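Long-range contacts in superoxide dismutase (PDB 3TJT), which probably protects cells from radicals by dismuting superoxide to hydrogen peroxide and oxygen at an iron site: residues A82-F87 / Q152-S157; F129-A134 / D167-A172. One frame throughout, in Å; residues are numbered along the deposited sequence.

Contact 1. Residues A82-F87 / Q152-S157; sequences AYNHKF and QDSPVS. With FE (Fe (III) ion), chain B.
The edge of the H85 imidazole meets the Q152 amide, with Q152 NE2 in the ring plane, 3.5 Å from H85 CE1. The Y83 ring has N84 OD1 and a water in plane at its edge, while V156 CG2 approaches it obliquely, 3.9 Å from Y83 CE2. The contact joins helix 72-90 of the alpha-hairpin domain to the loop between strands 144-150 and 161-167 of the C-terminal domain, as in the iron/manganese superoxide dismutase fold. H85 NE2 binds the iron(III) ion, with H30, D167 and H171 completing the protein ligands; H85 ND1 is tied to G81 O, and between them the metal and G81 O fix the ring's rotation. Q152 belongs to the second shell. Its chain bends at the CB-CG bond (chi2 -64°), turning the amide toward the helix. N84 ND2 gives Q152 OE1 a nearly straight bond of 3.2 Å (165°), in the carbonyl plane, and a weak one to Q152 O. W133 NE1 is a second partner of Q152 OE1. Q152 NE2 bonds with Y38 OH and donates to the iron-bound water, so partners at both ends fix which way round the amide sits. Farther along the loop, an ST turn from V156 N to S154 OG places the serine hydroxyl beside a water, which sits 2.7 Å from S154 OG and donates to N84 OD1 at 2.6 Å.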
ATOM      1  N   ALA A  82      14.706  -3.258   3.309  1.00 16.77           N
ATOM      2  CA  ALA A  82      16.053  -3.531   2.816  1.00 18.32           C
ATOM      3  C   ALA A  82      16.224  -5.000   2.453  1.00 19.20           C
ATOM      4  O   ALA A  82      16.740  -5.330   1.384  1.00 18.69           O
ATOM      5  CB  ALA A  82      17.095  -3.103   3.841  1.00 17.12           C
ATOM      6  N   TYR A  83      15.794  -5.883   3.346  1.00 15.65           N
ATOM      7  CA  TYR A  83      15.918  -7.311   3.095  1.00 16.74           C
ATOM      8  C   TYR A  83      15.088  -7.726   1.884  1.00 20.10           C
ATOM      9  O   TYR A  83      15.575  -8.432   0.995  1.00 17.62           O
ATOM     10  CB  TYR A  83      15.483  -8.124   4.320  1.00 20.00           C
ATOM     11  CG  TYR A  83      15.683  -9.605   4.107  1.00 21.81           C
ATOM     12  CD1 TYR A  83      16.908 -10.197   4.374  1.00 27.33           C
ATOM     13  CD2 TYR A  83      14.660 -10.402   3.613  1.00 21.51           C
ATOM     14  CE1 TYR A  83      17.107 -11.546   4.169  1.00 32.94           C
ATOM     15  CE2 TYR A  83      14.855 -11.756   3.395  1.00 26.29           C
ATOM     16  CZ  TYR A  83      16.080 -12.318   3.682  1.00 33.48           C
ATOM     17  OH  TYR A  83      16.281 -13.662   3.471  1.00 38.46           O
ATOM     18  N   ASN A  84      13.827  -7.298   1.857  1.00 17.32           N
ATOM     19  CA  ASN A  84      12.907  -7.732   0.819  1.00 15.65           C
ATOM     20  C   ASN A  84      13.362  -7.288  -0.577  1.00 16.70           C
ATOM     21  O   ASN A  84      13.236  -8.034  -1.545  1.00 16.33           O
ATOM     22  CB  ASN A  84      11.480  -7.229   1.092  1.00 15.18           C
ATOM     23  CG  ASN A  84      10.832  -7.896   2.300  1.00 17.31           C
ATOM     24  OD1 ASN A  84      11.287  -8.941   2.779  1.00 17.20           O
ATOM     25  ND2 ASN A  84       9.748  -7.292   2.796  1.00 15.67           N
ATOM     26  N   HIS A  85      13.873  -6.068  -0.684  1.00 17.49           N
ATOM     27  CA  HIS A  85      14.272  -5.566  -1.993  1.00 16.86           C
ATOM     28  C   HIS A  85      15.561  -6.211  -2.475  1.00 18.29           C
ATOM     29  O   HIS A  85      15.678  -6.547  -3.653  1.00 17.74           O
ATOM     30  CB  HIS A  85      14.348  -4.038  -1.997  1.00 16.82           C
ATOM     31  CG  HIS A  85      12.996  -3.407  -2.011  1.00 17.27           C
ATOM     32  ND1 HIS A  85      12.258  -3.212  -0.861  1.00 17.09           N
ATOM     33  CD2 HIS A  85      12.205  -3.015  -3.039  1.00 19.06           C
ATOM     34  CE1 HIS A  85      11.087  -2.686  -1.178  1.00 19.47           C
ATOM     35  NE2 HIS A  85      11.029  -2.561  -2.493  1.00 19.72           N
ATOM     36  N   LYS A  86      16.522  -6.395  -1.578  1.00 18.21           N
ATOM     37  CA  LYS A  86      17.733  -7.113  -1.965  1.00 19.19           C
ATOM     38  C   LYS A  86      17.335  -8.482  -2.513  1.00 18.84           C
ATOM     39  O   LYS A  86      17.798  -8.897  -3.585  1.00 17.88           O
ATOM     40  CB  LYS A  86      18.706  -7.270  -0.791  1.00 19.79           C
ATOM     41  CG  LYS A  86      20.024  -7.933  -1.218  1.00 24.27           C
ATOM     42  CD  LYS A  86      20.837  -8.455  -0.036  1.00 30.93           C
ATOM     43  CE  LYS A  86      21.177  -7.362   0.940  1.00 38.84           C
ATOM     44  NZ  LYS A  86      22.032  -7.861   2.062  1.00 46.33           N
ATOM     45  N   PHE A  87      16.459  -9.168  -1.786  1.00 17.13           N
ATOM     46  CA  PHE A  87      15.969 -10.485  -2.185  1.00 17.14           C
ATOM     47  C   PHE A  87      15.257 -10.434  -3.537  1.00 18.80           C
ATOM     48  O   PHE A  87      15.492 -11.269  -4.414  1.00 17.79           O
ATOM     49  CB  PHE A  87      15.011 -11.039  -1.108  1.00 17.66           C
ATOM     50  CG  PHE A  87      14.455 -12.389  -1.433  1.00 19.82           C
ATOM     51  CD1 PHE A  87      15.067 -13.538  -0.951  1.00 20.78           C
ATOM     52  CD2 PHE A  87      13.334 -12.520  -2.229  1.00 18.57           C
ATOM     53  CE1 PHE A  87      14.560 -14.782  -1.251  1.00 20.47           C
ATOM     54  CE2 PHE A  87      12.828 -13.773  -2.544  1.00 20.85           C
ATOM     55  CZ  PHE A  87      13.441 -14.903  -2.056  1.00 20.34           C
ATOM     56  N   GLN A 152       6.186  -4.159   4.587  1.00 14.34           N
ATOM     57  CA  GLN A 152       7.503  -4.804   4.416  1.00 15.34           C
ATOM     58  C   GLN A 152       7.743  -5.922   5.419  1.00 15.02           C
ATOM     59  O   GLN A 152       8.891  -6.264   5.715  1.00 16.25           O
ATOM     60  CB  GLN A 152       8.660  -3.805   4.475  1.00 14.40           C
ATOM     61  CG  GLN A 152       8.596  -2.684   3.417  1.00 15.95           C
ATOM     62  CD  GLN A 152       8.702  -3.180   1.979  1.00 18.40           C
ATOM     63  OE1 GLN A 152       9.100  -4.338   1.726  1.00 19.43           O
ATOM     64  NE2 GLN A 152       8.355  -2.327   1.035  1.00 12.48           N
ATOM     65  N   ASP A 153       6.671  -6.490   5.947  1.00 15.27           N
ATOM     66  CA  ASP A 153       6.824  -7.661   6.807  1.00 17.11           C
ATOM     67  C   ASP A 153       7.415  -8.828   6.011  1.00 18.82           C
ATOM     68  O   ASP A 153       7.253  -8.913   4.796  1.00 18.12           O
ATOM     69  CB  ASP A 153       5.497  -8.023   7.469  1.00 19.32           C
ATOM     70  CG  ASP A 153       5.027  -6.939   8.449  1.00 17.78           C
ATOM     71  OD1 ASP A 153       5.833  -6.052   8.789  1.00 19.03           O
ATOM     72  OD2 ASP A 153       3.863  -6.984   8.889  1.00 22.83           O
ATOM     73  N   SER A 154       8.128  -9.722   6.695  1.00 16.71           N
ATOM     74  CA  SER A 154       8.854 -10.783   6.003  1.00 15.74           C
ATOM     75  C   SER A 154       8.563 -12.140   6.607  1.00 18.60           C
ATOM     76  O   SER A 154       8.421 -12.245   7.821  1.00 18.82           O
ATOM     77  CB  SER A 154      10.358 -10.528   6.124  1.00 19.59           C
ATOM     78  OG  SER A 154      11.101 -11.675   5.735  1.00 21.40           O
ATOM     79  N   PRO A 155       8.501 -13.189   5.765  1.00 18.30           N
ATOM     80  CA  PRO A 155       8.331 -14.564   6.259  1.00 18.76           C
ATOM     81  C   PRO A 155       9.453 -14.970   7.220  1.00 20.39           C
ATOM     82  O   PRO A 155       9.246 -15.849   8.056  1.00 20.04           O
ATOM     83  CB  PRO A 155       8.434 -15.421   4.995  1.00 20.95           C
ATOM     84  CG  PRO A 155       8.190 -14.495   3.856  1.00 25.17           C
ATOM     85  CD  PRO A 155       8.577 -13.120   4.294  1.00 20.29           C
ATOM     86  N   VAL A 156      10.616 -14.350   7.075  1.00 17.74           N
ATOM     87  CA  VAL A 156      11.775 -14.640   7.923  1.00 18.15           C
ATOM     88  C   VAL A 156      11.417 -14.467   9.399  1.00 25.23           C
ATOM     89  O   VAL A 156      11.910 -15.203  10.268  1.00 21.04           O
ATOM     90  CB  VAL A 156      12.967 -13.738   7.542  1.00 24.01           C
ATOM     91  CG1 VAL A 156      14.058 -13.779   8.603  1.00 28.17           C
ATOM     92  CG2 VAL A 156      13.503 -14.142   6.162  1.00 24.44           C
ATOM     93  N   SER A 157      10.535 -13.510   9.671  1.00 20.47           N
ATOM     94  CA  SER A 157      10.106 -13.218  11.036  1.00 19.56           C
ATOM     95  C   SER A 157       9.201 -14.307  11.605  1.00 23.41           C
ATOM     96  O   SER A 157       8.933 -14.336  12.808  1.00 25.23           O
ATOM     97  CB  SER A 157       9.402 -11.860  11.090  1.00 18.44           C
ATOM     98  OG  SER A 157      10.293 -10.821  10.700  1.00 18.67           O
TER
HETATM   99 FE    FE B   1       9.118  -2.312  -3.619  1.00 25.18          FE
HETATM  100  O   HOH W   1      11.543 -11.525   3.034  1.00 23.04           O
HETATM  101  O   HOH W   2       7.913  -2.790  -1.803  1.00 16.43           O

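Contact 2. Residues F129-A134 / D167-A172; sequences FGSGWA and DVWEHA. With FE (Fe (III) ion), chain B.
The carbonyl O of G132 is gripped by V168 N, which donates to it over 2.9 Å (154°) within the carbonyl plane. V168 CG2 presses on the same oxygen at 3.2 Å, a side-chain contact beside the backbone bond. At the backbone angles of G132 a CB would jam against the carbonyl O of S131. Next along strand 132-138, W133 pairs with D167 as an antiparallel non-hydrogen-bonded bridge, their side chains on the same face of the sheet. The indole lies against the aspartate: D167 CB sits over the six-membered ring, 3.6 Å from its centroid in a CH-pi contact, and the carboxylate is stacked nearly parallel to the indole. With D167 CG anti to the backbone N (chi1 -171°), the carboxylate lies along the indole and its OD2 reaches the iron(III) ion at 1.9 Å. D167 OD1 accepts from W169 N in an Asx turn; the donor comes from the anti side and from out of the carboxylate plane, which helps fix the carboxylate's rotation. D167-A172 opens the D-x-W-E-H-A-x-Y signature of manganese/iron superoxide dismutases, in which D167 and H171 both bind the metal, alongside H30 and H85. W169 is held between two neighbours: S131 CB stands 3.5 Å from the centroid of its five-membered ring over one face, and the iron-bound water lies toward the rim of the opposite face. W169 NE1 bonds to N151 O. Toward the dimer interface, S131 OG meets S131 OG of the second subunit, and E170 bonds to H171 of that subunit, with the reverse pair matching it. A water donates to both G130 O and V168 O, at 2.7 Å from each.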
ATOM      1  N   PHE A 129      -4.303  -7.149  -0.360  1.00 18.81           N
ATOM      2  CA  PHE A 129      -5.050  -5.896  -0.282  1.00 17.39           C
ATOM      3  C   PHE A 129      -4.203  -4.817   0.363  1.00 18.56           C
ATOM      4  O   PHE A 129      -3.773  -4.953   1.512  1.00 17.30           O
ATOM      5  CB  PHE A 129      -6.355  -6.061   0.502  1.00 17.50           C
ATOM      6  CG  PHE A 129      -7.266  -4.880   0.373  1.00 18.35           C
ATOM      7  CD1 PHE A 129      -8.062  -4.736  -0.753  1.00 19.65           C
ATOM      8  CD2 PHE A 129      -7.296  -3.895   1.346  1.00 20.85           C
ATOM      9  CE1 PHE A 129      -8.900  -3.625  -0.898  1.00 21.15           C
ATOM     10  CE2 PHE A 129      -8.132  -2.782   1.217  1.00 19.28           C
ATOM     11  CZ  PHE A 129      -8.925  -2.645   0.090  1.00 19.84           C
ATOM     12  N   GLY A 130      -3.968  -3.736  -0.375  1.00 15.69           N
ATOM     13  CA  GLY A 130      -3.042  -2.720   0.070  1.00 12.50           C
ATOM     14  C   GLY A 130      -1.654  -3.079  -0.434  1.00 16.63           C
ATOM     15  O   GLY A 130      -1.524  -3.721  -1.484  1.00 16.41           O
ATOM     16  N   SER A 131      -0.638  -2.675   0.316  1.00 14.82           N
ATOM     17  CA  SER A 131       0.766  -2.917  -0.038  1.00 16.86           C
ATOM     18  C   SER A 131       1.229  -4.240   0.544  1.00 18.88           C
ATOM     19  O   SER A 131       0.851  -4.599   1.663  1.00 17.07           O
ATOM     20  CB  SER A 131       1.662  -1.805   0.522  1.00 15.25           C
ATOM     21  OG  SER A 131       1.292  -0.514   0.017  1.00 16.15           O
ATOM     22  N   GLY A 132       2.057  -4.973  -0.195  1.00 14.61           N
ATOM     23  CA  GLY A 132       2.630  -6.183   0.378  1.00 14.50           C
ATOM     24  C   GLY A 132       3.330  -7.061  -0.635  1.00 16.93           C
ATOM     25  O   GLY A 132       3.710  -6.592  -1.703  1.00 15.36           O
ATOM     26  N   TRP A 133       3.492  -8.334  -0.278  1.00 14.74           N
ATOM     27  CA  TRP A 133       4.336  -9.283  -1.014  1.00 16.36           C
ATOM     28  C   TRP A 133       3.651 -10.640  -1.068  1.00 17.82           C
ATOM     29  O   TRP A 133       2.929 -11.014  -0.143  1.00 16.62           O
ATOM     30  CB  TRP A 133       5.674  -9.464  -0.285  1.00 14.21           C
ATOM     31  CG  TRP A 133       6.540  -8.260  -0.282  1.00 17.06           C
ATOM     32  CD1 TRP A 133       6.403  -7.150   0.502  1.00 14.51           C
ATOM     33  CD2 TRP A 133       7.694  -8.034  -1.099  1.00 16.37           C
ATOM     34  NE1 TRP A 133       7.390  -6.245   0.216  1.00 16.96           N
ATOM     35  CE2 TRP A 133       8.199  -6.762  -0.764  1.00 16.42           C
ATOM     36  CE3 TRP A 133       8.353  -8.789  -2.074  1.00 16.21           C
ATOM     37  CZ2 TRP A 133       9.331  -6.219  -1.371  1.00 15.63           C
ATOM     38  CZ3 TRP A 133       9.486  -8.248  -2.681  1.00 17.40           C
ATOM     39  CH2 TRP A 133       9.959  -6.978  -2.328  1.00 18.06           C
ATOM     40  N   ALA A 134       3.881 -11.388  -2.146  1.00 17.23           N
ATOM     41  CA  ALA A 134       3.493 -12.798  -2.182  1.00 16.79           C
ATOM     42  C   ALA A 134       4.762 -13.637  -2.190  1.00 18.08           C
ATOM     43  O   ALA A 134       5.727 -13.289  -2.865  1.00 17.53           O
ATOM     44  CB  ALA A 134       2.654 -13.108  -3.412  1.00 17.20           C
ATOM     45  N   ASP A 167       6.971  -8.440  -5.195  1.00 14.36           N
ATOM     46  CA  ASP A 167       6.566  -7.147  -4.651  1.00 16.76           C
ATOM     47  C   ASP A 167       5.281  -6.698  -5.342  1.00 17.28           C
ATOM     48  O   ASP A 167       5.267  -6.505  -6.555  1.00 16.16           O
ATOM     49  CB  ASP A 167       7.698  -6.146  -4.912  1.00 15.47           C
ATOM     50  CG  ASP A 167       7.502  -4.814  -4.221  1.00 16.33           C
ATOM     51  OD1 ASP A 167       6.424  -4.572  -3.629  1.00 16.21           O
ATOM     52  OD2 ASP A 167       8.446  -3.988  -4.256  1.00 16.74           O
ATOM     53  N   VAL A 168       4.194  -6.540  -4.586  1.00 16.89           N
ATOM     54  CA  VAL A 168       2.964  -6.007  -5.182  1.00 13.54           C
ATOM     55  C   VAL A 168       2.539  -4.658  -4.602  1.00 13.01           C
ATOM     56  O   VAL A 168       1.373  -4.271  -4.715  1.00 17.29           O
ATOM     57  CB  VAL A 168       1.769  -7.015  -5.182  1.00 18.01           C
ATOM     58  CG1 VAL A 168       2.053  -8.189  -6.117  1.00 17.19           C
ATOM     59  CG2 VAL A 168       1.454  -7.510  -3.771  1.00 17.30           C
ATOM     60  N   TRP A 169       3.480  -3.944  -3.995  1.00 13.48           N
ATOM     61  CA  TRP A 169       3.287  -2.521  -3.726  1.00 13.83           C
ATOM     62  C   TRP A 169       3.030  -1.883  -5.081  1.00 17.77           C
ATOM     63  O   TRP A 169       3.596  -2.311  -6.095  1.00 14.86           O
ATOM     64  CB  TRP A 169       4.542  -1.892  -3.133  1.00 14.06           C
ATOM     65  CG  TRP A 169       4.774  -2.160  -1.666  1.00 16.55           C
ATOM     66  CD1 TRP A 169       4.893  -3.382  -1.056  1.00 16.04           C
ATOM     67  CD2 TRP A 169       4.948  -1.179  -0.639  1.00 15.39           C
ATOM     68  NE1 TRP A 169       5.124  -3.215   0.292  1.00 14.14           N
ATOM     69  CE2 TRP A 169       5.173  -1.874   0.572  1.00 14.14           C
ATOM     70  CE3 TRP A 169       4.945   0.219  -0.624  1.00 15.05           C
ATOM     71  CZ2 TRP A 169       5.383  -1.213   1.786  1.00 15.51           C
ATOM     72  CZ3 TRP A 169       5.163   0.882   0.589  1.00 16.07           C
ATOM     73  CH2 TRP A 169       5.377   0.162   1.776  1.00 17.23           C
ATOM     74  N   GLU A 170       2.202  -0.848  -5.113  1.00 13.53           N
ATOM     75  CA  GLU A 170       1.910  -0.217  -6.392  1.00 16.11           C
ATOM     76  C   GLU A 170       3.140   0.421  -7.049  1.00 13.20           C
ATOM     77  O   GLU A 170       3.203   0.495  -8.280  1.00 16.58           O
ATOM     78  CB  GLU A 170       0.729   0.757  -6.254  1.00 15.25           C
ATOM     79  CG  GLU A 170      -0.589   0.001  -6.100  1.00 14.74           C
ATOM     80  CD  GLU A 170      -1.767   0.886  -5.704  1.00 15.84           C
ATOM     81  OE1 GLU A 170      -1.564   1.888  -4.982  1.00 15.97           O
ATOM     82  OE2 GLU A 170      -2.890   0.554  -6.124  1.00 17.98           O
ATOM     83  N   HIS A 171       4.125   0.853  -6.267  1.00 14.65           N
ATOM     84  CA  HIS A 171       5.323   1.420  -6.897  1.00 15.90           C
ATOM     85  C   HIS A 171       6.021   0.412  -7.806  1.00 18.74           C
ATOM     86  O   HIS A 171       6.762   0.791  -8.715  1.00 16.76           O
ATOM     87  CB  HIS A 171       6.307   2.070  -5.904  1.00 14.73           C
ATOM     88  CG  HIS A 171       6.903   1.121  -4.903  1.00 16.41           C
ATOM     89  ND1 HIS A 171       6.742   1.287  -3.543  1.00 17.98           N
ATOM     90  CD2 HIS A 171       7.670   0.017  -5.060  1.00 21.60           C
ATOM     91  CE1 HIS A 171       7.387   0.320  -2.906  1.00 18.69           C
ATOM     92  NE2 HIS A 171       7.950  -0.465  -3.805  1.00 17.99           N
ATOM     93  N   ALA A 172       5.768  -0.870  -7.583  1.00 15.96           N
ATOM     94  CA  ALA A 172       6.482  -1.898  -8.333  1.00 17.02           C
ATOM     95  C   ALA A 172       5.936  -2.094  -9.734  1.00 18.41           C
ATOM     96  O   ALA A 172       6.600  -2.703 -10.579  1.00 17.96           O
ATOM     97  CB  ALA A 172       6.470  -3.231  -7.582  1.00 16.08           C
TER
HETATM   98 FE    FE B   1       9.118  -2.312  -3.619  1.00 25.18          FE
HETATM   99  O   HOH W   3      -0.472  -2.515  -3.709  1.00 18.14           O
HETATM  100  O   HOH W   4       1.729   0.307  -2.578  1.00 16.55           O
HETATM  101  O   HOH W   2       7.913  -2.790  -1.803  1.00 16.43           O

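Both contacts are buried and flank the same iron(III) ion, and their segments alternate along the chain. Contact 1 joins the two domains, a helix to a loop, and contributes one histidine ligand and a second-shell amide. Contact 2 stays within the C-terminal domain, where a strand meets the loop that follows its sheet neighbour; it gives an aspartate and a histidine ligand and reaches the dimer interface. Side-chain amide bonds dominate the first, whereas a backbone bond and CH-pi packing on indoles dominate the second. They meet directly: Q152 NE2 packs 3.2 Å from W169 CE2, and N84 CB lies 3.4 Å from W133 CZ2. The iron-bound water belongs to both.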